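Local coordinates for D-alanine--D-alanine ligase (Coxiella burnetii, PDB 3TQT), which joins two D-alanine molecules into D-alanyl-D-alanine at the expense of ATP, a step of peptidoglycan synthesis in building the bacterial cell wall, at residues A195-K200 with T206-E211; L143-L148 with P154-H159. All coordinates share one frame; numbering follows the deposited sequence.

Interaction 1 of 2, residues A195-K200 with T206-E211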
ATOM      1  N   ALA A 195      -6.635 -17.488 -12.779  1.00 42.81           N
ATOM      2  CA  ALA A 195      -6.414 -17.537 -11.338  1.00 38.90           C
ATOM      3  C   ALA A 195      -7.701 -17.614 -10.530  1.00 35.80           C
ATOM      4  O   ALA A 195      -7.680 -17.354  -9.335  1.00 27.42           O
ATOM      5  CB  ALA A 195      -5.579 -16.340 -10.889  1.00 33.77           C
ATOM      6  N   THR A 196      -8.816 -17.950 -11.184  1.00 32.18           N
ATOM      7  CA  THR A 196     -10.100 -18.140 -10.507  1.00 29.53           C
ATOM      8  C   THR A 196     -10.716 -19.461 -10.961  1.00 36.47           C
ATOM      9  O   THR A 196     -11.178 -19.584 -12.090  1.00 40.91           O
ATOM     10  CB  THR A 196     -11.086 -16.995 -10.813  1.00 36.42           C
ATOM     11  OG1 THR A 196     -10.552 -15.763 -10.325  1.00 39.61           O
ATOM     12  CG2 THR A 196     -12.417 -17.244 -10.143  1.00 39.21           C
ATOM     13  N   LEU A 197     -10.708 -20.450 -10.075  1.00 28.35           N
ATOM     14  CA  LEU A 197     -11.032 -21.811 -10.451  1.00 31.60           C
ATOM     15  C   LEU A 197     -12.291 -22.306  -9.754  1.00 31.40           C
ATOM     16  O   LEU A 197     -12.347 -22.339  -8.530  1.00 27.37           O
ATOM     17  CB  LEU A 197      -9.846 -22.718 -10.117  1.00 31.35           C
ATOM     18  CG  LEU A 197      -8.507 -22.286 -10.714  1.00 35.10           C
ATOM     19  CD1 LEU A 197      -7.428 -23.293 -10.376  1.00 34.83           C
ATOM     20  CD2 LEU A 197      -8.642 -22.127 -12.224  1.00 46.34           C
ATOM     21  N   PRO A 198     -13.315 -22.689 -10.539  1.00 33.15           N
ATOM     22  CA  PRO A 198     -14.525 -23.273  -9.953  1.00 34.36           C
ATOM     23  C   PRO A 198     -14.269 -24.727  -9.591  1.00 34.26           C
ATOM     24  O   PRO A 198     -13.643 -25.441 -10.370  1.00 36.11           O
ATOM     25  CB  PRO A 198     -15.538 -23.187 -11.100  1.00 37.37           C
ATOM     26  CG  PRO A 198     -14.696 -23.317 -12.323  1.00 42.36           C
ATOM     27  CD  PRO A 198     -13.416 -22.574 -12.007  1.00 38.46           C
ATOM     28  N   VAL A 199     -14.738 -25.153  -8.421  1.00 33.12           N
ATOM     29  CA  VAL A 199     -14.516 -26.517  -7.970  1.00 31.27           C
ATOM     30  C   VAL A 199     -15.801 -27.123  -7.420  1.00 34.98           C
ATOM     31  O   VAL A 199     -16.553 -26.473  -6.694  1.00 34.55           O
ATOM     32  CB  VAL A 199     -13.407 -26.607  -6.895  1.00 30.38           C
ATOM     33  CG1 VAL A 199     -12.082 -26.036  -7.430  1.00 26.22           C
ATOM     34  CG2 VAL A 199     -13.833 -25.875  -5.629  1.00 32.46           C
ATOM     35  N   LYS A 200     -16.029 -28.383  -7.762  1.00 32.25           N
ATOM     36  CA  LYS A 200     -17.242 -29.097  -7.372  1.00 35.84           C
ATOM     37  C   LYS A 200     -16.932 -30.333  -6.524  1.00 36.05           C
ATOM     38  O   LYS A 200     -17.841 -30.950  -5.958  1.00 39.14           O
ATOM     39  CB  LYS A 200     -18.033 -29.496  -8.619  1.00 45.78           C
ATOM     40  CG  LYS A 200     -19.542 -29.309  -8.495  1.00 67.24           C
ATOM     41  CD  LYS A 200     -20.269 -29.932  -9.682  1.00 78.22           C
ATOM     42  CE  LYS A 200     -20.647 -31.391  -9.422  1.00 86.08           C
ATOM     43  NZ  LYS A 200     -19.591 -32.195  -8.727  1.00 88.80           N
ATOM     44  N   THR A 206      -8.437 -29.381  -4.123  1.00 31.84           N
ATOM     45  CA  THR A 206      -7.016 -29.409  -3.799  1.00 31.87           C
ATOM     46  C   THR A 206      -6.181 -29.189  -5.059  1.00 32.57           C
ATOM     47  O   THR A 206      -5.129 -28.561  -5.006  1.00 26.30           O
ATOM     48  CB  THR A 206      -6.586 -30.708  -3.071  1.00 40.29           C
ATOM     49  OG1 THR A 206      -6.450 -31.765  -4.021  1.00 43.57           O
ATOM     50  CG2 THR A 206      -7.604 -31.096  -2.003  1.00 31.44           C
ATOM     51  N   LYS A 207      -6.646 -29.700  -6.199  1.00 26.39           N
ATOM     52  CA  LYS A 207      -5.940 -29.414  -7.441  1.00 29.43           C
ATOM     53  C   LYS A 207      -5.944 -27.914  -7.757  1.00 32.64           C
ATOM     54  O   LYS A 207      -4.948 -27.371  -8.224  1.00 28.58           O
ATOM     55  CB  LYS A 207      -6.515 -30.206  -8.605  1.00 29.78           C
ATOM     56  CG  LYS A 207      -6.046 -31.649  -8.657  1.00 46.84           C
ATOM     57  CD  LYS A 207      -6.617 -32.369  -9.864  1.00 52.56           C
ATOM     58  CE  LYS A 207      -6.089 -33.795  -9.948  1.00 65.94           C
ATOM     59  NZ  LYS A 207      -6.311 -34.538  -8.676  1.00 65.33           N
ATOM     60  N   ALA A 208      -7.070 -27.251  -7.510  1.00 28.68           N
ATOM     61  CA  ALA A 208      -7.181 -25.819  -7.771  1.00 25.57           C
ATOM     62  C   ALA A 208      -6.304 -25.027  -6.810  1.00 24.79           C
ATOM     63  O   ALA A 208      -5.690 -24.036  -7.191  1.00 25.00           O
ATOM     64  CB  ALA A 208      -8.615 -25.373  -7.648  1.00 23.80           C
ATOM     65  N   VAL A 209      -6.253 -25.464  -5.558  1.00 23.21           N
ATOM     66  CA  VAL A 209      -5.435 -24.784  -4.572  1.00 25.47           C
ATOM     67  C   VAL A 209      -3.981 -24.835  -5.002  1.00 26.36           C
ATOM     68  O   VAL A 209      -3.274 -23.828  -4.964  1.00 23.86           O
ATOM     69  CB  VAL A 209      -5.602 -25.404  -3.177  1.00 22.18           C
ATOM     70  CG1 VAL A 209      -4.458 -24.975  -2.262  1.00 22.86           C
ATOM     71  CG2 VAL A 209      -6.940 -24.996  -2.586  1.00 24.49           C
ATOM     72  N   LYS A 210      -3.545 -26.014  -5.425  1.00 28.31           N
ATOM     73  CA  LYS A 210      -2.181 -26.197  -5.895  1.00 25.27           C
ATOM     74  C   LYS A 210      -1.908 -25.284  -7.088  1.00 28.29           C
ATOM     75  O   LYS A 210      -0.862 -24.631  -7.167  1.00 22.87           O
ATOM     76  CB  LYS A 210      -1.952 -27.667  -6.277  1.00 24.96           C
ATOM     77  CG  LYS A 210      -0.562 -27.974  -6.813  1.00 38.44           C
ATOM     78  CD  LYS A 210      -0.290 -29.477  -6.822  1.00 50.27           C
ATOM     79  CE  LYS A 210       1.142 -29.785  -7.246  1.00 53.14           C
ATOM     80  NZ  LYS A 210       1.580 -31.129  -6.781  1.00 60.15           N
ATOM     81  N   GLU A 211      -2.864 -25.229  -8.007  1.00 26.65           N
ATOM     82  CA  GLU A 211      -2.706 -24.438  -9.221  1.00 26.96           C
ATOM     83  C   GLU A 211      -2.594 -22.948  -8.917  1.00 27.25           C
ATOM     84  O   GLU A 211      -1.700 -22.267  -9.411  1.00 26.01           O
ATOM     85  CB  GLU A 211      -3.880 -24.686 -10.164  1.00 30.44           C
ATOM     86  CG  GLU A 211      -4.036 -23.643 -11.239  1.00 37.78           C
ATOM     87  CD  GLU A 211      -3.272 -23.967 -12.500  1.00 53.75           C
ATOM     88  OE1 GLU A 211      -2.251 -24.689 -12.422  1.00 64.23           O
ATOM     89  OE2 GLU A 211      -3.702 -23.496 -13.575  1.00 50.11           O
TER
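Strand 196-199, with Leu197 and Val199 turned to the helix, and the 206-211 part of helix 202-212 run antiparallel: their axes make 172° and approach to 8.8 Å, and the nearest alpha carbons, Leu197 CA and Ala208 CA, are 6.2 Å apart. The methyl of Ala208 is the point where the two strand residues converge. Leu197 CD1 lies 3.6 Å from Ala208 CB, and Val199 CG1 reaches the same CB at 3.5 Å; the single methyl is consistent with the close approach of the axes. Leu197 also has its CD1 3.5 Å from Glu211 CG, the two side chains crossing at about a right angle. Glu211 offers its aliphatic part here because CG stands anti to the backbone N (chi1 163°) and the chain then bends at chi2; its carboxylate is engaged elsewhere, OE2 bonding to Tyr215 OH. Along one edge the strand pairs with 183-187 through backbone bonds of Leu197 to Val185 and Val199 to Leu183. The contact is structural packing: an edge strand followed by a helix that doubles back over its four-stranded antiparallel sheet, the layered alpha/beta build of an ATP-grasp subdomain.

Interaction 2 of 2, residues L143-L148 with P154-H159; sequences LTKTVL and PVVDWH
Lys145 lies along Trp158, its CB set over one face of the six-membered ring, 3.6 Å from the centroid and 10° off the ring normal, a CH-pi contact. The two side chains run past each other in opposite directions, which lets the methylene CD also come to 3.7 Å from Trp158 CE3. CG stands beside the backbone N and the chain is extended from there, carrying the ammonium group past Val155, whose CB is 4.0 Å from Lys145 CG, to the backbone of Val156. There Lys145 NZ donates to Val156 O at 2.7 Å, approaching from above the carbonyl plane, 47° out of it, with a C=O...N angle of 122°. The same nitrogen forms a salt bridge to Glu222 and a hydrogen bond to Asn315 OD1, so three oxygens grip this buried ammonium group. Glu222 belongs to the predicted ATP-binding residues, and Glu316, a predicted magnesium ligand, has its side chain about 6 Å from the lysine side chain; the contact therefore probably borders the nucleotide and metal site of the ATP-grasp fold, where helix 141-150 leads through 154-159 into strand 159-161. One residue on, Thr146 places OG1 3.5 Å from Trp158 CZ2, its side chain crossing that of the tryptophan at about a right angle; the hydroxyl's hydrogen bond goes to Asp142 O, and its contact with the ring is packing. A helical turn beyond Lys145, Leu148 packs its CB 3.6 Å from Val155 CG1, with CD1 more distant from that methyl. The other methyl of Val155, CG2, faces Lys145, and Leu148 also touches Val314 of strand 312-318.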
ATOM      1  N   LEU A 143      -8.218  -9.131   1.952  1.00 18.25           N
ATOM      2  CA  LEU A 143      -7.956  -7.996   2.841  1.00 22.38           C
ATOM      3  C   LEU A 143      -9.082  -6.970   2.718  1.00 18.38           C
ATOM      4  O   LEU A 143      -9.545  -6.428   3.719  1.00 17.65           O
ATOM      5  CB  LEU A 143      -6.597  -7.356   2.526  1.00 18.91           C
ATOM      6  CG  LEU A 143      -6.210  -6.102   3.309  1.00 22.49           C
ATOM      7  CD1 LEU A 143      -6.254  -6.370   4.821  1.00 18.04           C
ATOM      8  CD2 LEU A 143      -4.828  -5.611   2.853  1.00 20.07           C
ATOM      9  N   THR A 144      -9.529  -6.711   1.492  1.00 16.37           N
ATOM     10  CA  THR A 144     -10.652  -5.802   1.273  1.00 19.65           C
ATOM     11  C   THR A 144     -11.855  -6.255   2.090  1.00 19.74           C
ATOM     12  O   THR A 144     -12.465  -5.472   2.821  1.00 16.54           O
ATOM     13  CB  THR A 144     -11.115  -5.778  -0.209  1.00 23.76           C
ATOM     14  OG1 THR A 144      -9.984  -5.749  -1.080  1.00 20.10           O
ATOM     15  CG2 THR A 144     -11.986  -4.555  -0.465  1.00 24.92           C
ATOM     16  N   LYS A 145     -12.191  -7.534   1.968  1.00 16.76           N
ATOM     17  CA  LYS A 145     -13.353  -8.060   2.673  1.00 19.95           C
ATOM     18  C   LYS A 145     -13.183  -8.014   4.178  1.00 18.05           C
ATOM     19  O   LYS A 145     -14.152  -7.803   4.906  1.00 17.32           O
ATOM     20  CB  LYS A 145     -13.676  -9.478   2.205  1.00 21.83           C
ATOM     21  CG  LYS A 145     -14.346  -9.496   0.841  1.00 22.46           C
ATOM     22  CD  LYS A 145     -14.577 -10.926   0.385  1.00 22.97           C
ATOM     23  CE  LYS A 145     -15.230 -10.946  -0.977  1.00 23.69           C
ATOM     24  NZ  LYS A 145     -15.745 -12.301  -1.233  1.00 22.41           N
ATOM     25  N   THR A 146     -11.951  -8.188   4.645  1.00 17.34           N
ATOM     26  CA  THR A 146     -11.687  -8.131   6.072  1.00 17.07           C
ATOM     27  C   THR A 146     -12.064  -6.744   6.575  1.00 20.34           C
ATOM     28  O   THR A 146     -12.746  -6.594   7.591  1.00 18.85           O
ATOM     29  CB  THR A 146     -10.196  -8.364   6.362  1.00 23.94           C
ATOM     30  OG1 THR A 146      -9.852  -9.706   6.006  1.00 25.51           O
ATOM     31  CG2 THR A 146      -9.889  -8.141   7.843  1.00 23.69           C
ATOM     32  N   VAL A 147     -11.613  -5.727   5.853  1.00 17.89           N
ATOM     33  CA  VAL A 147     -11.844  -4.357   6.270  1.00 20.50           C
ATOM     34  C   VAL A 147     -13.332  -4.024   6.155  1.00 23.27           C
ATOM     35  O   VAL A 147     -13.913  -3.423   7.064  1.00 17.72           O
ATOM     36  CB  VAL A 147     -10.970  -3.385   5.461  1.00 22.97           C
ATOM     37  CG1 VAL A 147     -11.390  -1.955   5.716  1.00 23.86           C
ATOM     38  CG2 VAL A 147      -9.486  -3.609   5.809  1.00 19.78           C
ATOM     39  N   LEU A 148     -13.957  -4.444   5.055  1.00 22.41           N
ATOM     40  CA  LEU A 148     -15.379  -4.176   4.856  1.00 20.46           C
ATOM     41  C   LEU A 148     -16.217  -4.834   5.933  1.00 18.80           C
ATOM     42  O   LEU A 148     -17.073  -4.197   6.549  1.00 22.27           O
ATOM     43  CB  LEU A 148     -15.842  -4.650   3.481  1.00 17.98           C
ATOM     44  CG  LEU A 148     -15.219  -3.856   2.325  1.00 19.70           C
ATOM     45  CD1 LEU A 148     -15.656  -4.441   0.978  1.00 18.05           C
ATOM     46  CD2 LEU A 148     -15.593  -2.388   2.451  1.00 21.52           C
ATOM     47  N   PRO A 154     -21.753  -5.742   4.254  1.00 27.35           N
ATOM     48  CA  PRO A 154     -22.085  -7.114   3.847  1.00 30.54           C
ATOM     49  C   PRO A 154     -21.172  -7.532   2.707  1.00 25.26           C
ATOM     50  O   PRO A 154     -21.119  -6.811   1.711  1.00 23.10           O
ATOM     51  CB  PRO A 154     -23.521  -6.995   3.328  1.00 36.36           C
ATOM     52  CG  PRO A 154     -24.013  -5.653   3.807  1.00 39.59           C
ATOM     53  CD  PRO A 154     -22.807  -4.779   3.901  1.00 29.56           C
ATOM     54  N   VAL A 155     -20.450  -8.642   2.851  1.00 20.12           N
ATOM     55  CA  VAL A 155     -19.621  -9.133   1.749  1.00 19.56           C
ATOM     56  C   VAL A 155     -19.873 -10.615   1.485  1.00 22.80           C
ATOM     57  O   VAL A 155     -20.355 -11.344   2.352  1.00 19.56           O
ATOM     58  CB  VAL A 155     -18.106  -8.927   2.019  1.00 19.70           C
ATOM     59  CG1 VAL A 155     -17.822  -7.467   2.321  1.00 19.35           C
ATOM     60  CG2 VAL A 155     -17.667  -9.796   3.179  1.00 24.01           C
ATOM     61  N   VAL A 156     -19.562 -11.046   0.272  1.00 23.36           N
ATOM     62  CA  VAL A 156     -19.537 -12.465  -0.044  1.00 24.59           C
ATOM     63  C   VAL A 156     -18.489 -13.108   0.852  1.00 23.88           C
ATOM     64  O   VAL A 156     -17.363 -12.619   0.942  1.00 21.39           O
ATOM     65  CB  VAL A 156     -19.173 -12.693  -1.517  1.00 21.74           C
ATOM     66  CG1 VAL A 156     -19.051 -14.191  -1.812  1.00 24.98           C
ATOM     67  CG2 VAL A 156     -20.222 -12.042  -2.425  1.00 28.42           C
ATOM     68  N   ASP A 157     -18.857 -14.189   1.530  1.00 22.50           N
ATOM     69  CA  ASP A 157     -17.944 -14.792   2.485  1.00 28.77           C
ATOM     70  C   ASP A 157     -16.737 -15.363   1.764  1.00 23.27           C
ATOM     71  O   ASP A 157     -16.773 -15.588   0.553  1.00 21.74           O
ATOM     72  CB  ASP A 157     -18.629 -15.866   3.338  1.00 29.57           C
ATOM     73  CG  ASP A 157     -17.826 -16.206   4.600  1.00 38.59           C
ATOM     74  OD1 ASP A 157     -16.997 -15.366   5.039  1.00 31.69           O
ATOM     75  OD2 ASP A 157     -18.012 -17.311   5.158  1.00 36.51           O
ATOM     76  N   TRP A 158     -15.660 -15.575   2.509  1.00 22.00           N
ATOM     77  CA  TRP A 158     -14.428 -16.065   1.910  1.00 22.44           C
ATOM     78  C   TRP A 158     -13.621 -16.808   2.945  1.00 20.43           C
ATOM     79  O   TRP A 158     -13.862 -16.687   4.144  1.00 21.81           O
ATOM     80  CB  TRP A 158     -13.597 -14.906   1.356  1.00 16.03           C
ATOM     81  CG  TRP A 158     -12.864 -14.143   2.428  1.00 22.98           C
ATOM     82  CD1 TRP A 158     -11.526 -14.203   2.713  1.00 18.86           C
ATOM     83  CD2 TRP A 158     -13.432 -13.217   3.364  1.00 22.17           C
ATOM     84  NE1 TRP A 158     -11.227 -13.358   3.755  1.00 24.13           N
ATOM     85  CE2 TRP A 158     -12.381 -12.748   4.178  1.00 26.26           C
ATOM     86  CE3 TRP A 158     -14.732 -12.743   3.592  1.00 20.83           C
ATOM     87  CZ2 TRP A 158     -12.586 -11.824   5.209  1.00 23.98           C
ATOM     88  CZ3 TRP A 158     -14.935 -11.828   4.608  1.00 23.53           C
ATOM     89  CH2 TRP A 158     -13.863 -11.368   5.399  1.00 26.23           C
ATOM     90  N   HIS A 159     -12.654 -17.577   2.473  1.00 19.42           N
ATOM     91  CA  HIS A 159     -11.698 -18.203   3.367  1.00 18.22           C
ATOM     92  C   HIS A 159     -10.325 -18.142   2.748  1.00 20.15           C
ATOM     93  O   HIS A 159     -10.103 -18.685   1.676  1.00 25.78           O
ATOM     94  CB  HIS A 159     -12.069 -19.661   3.646  1.00 21.46           C
ATOM     95  CG  HIS A 159     -11.160 -20.310   4.637  1.00 26.90           C
ATOM     96  ND1 HIS A 159     -11.227 -20.044   5.987  1.00 29.66           N
ATOM     97  CD2 HIS A 159     -10.127 -21.171   4.473  1.00 29.70           C
ATOM     98  CE1 HIS A 159     -10.293 -20.735   6.616  1.00 35.92           C
ATOM     99  NE2 HIS A 159      -9.612 -21.427   5.722  1.00 24.91           N
TER

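Overall arrangement
From the N terminus, the chain reaches interaction 2 first: 143-148 and 154-159 are separated by five residues, and their contact closes that short turn as the chain enters strand 159-161. Interaction 1 follows, where five residues, four of them helical, separate 195-200 from 206-211. The two loops are therefore in series, neither nesting nor crossing. The centres of interaction 1 and interaction 2 are about 20 Å apart, and the nearest atoms of interaction 1 and interaction 2 are about 8 Å apart, without touching. The four-stranded sheet relates them: 159-161, reached from interaction 2, and 196-199, part of interaction 1, are its outermost strands. Interaction 2 additionally abuts strand 312-318 of the five-stranded sheet.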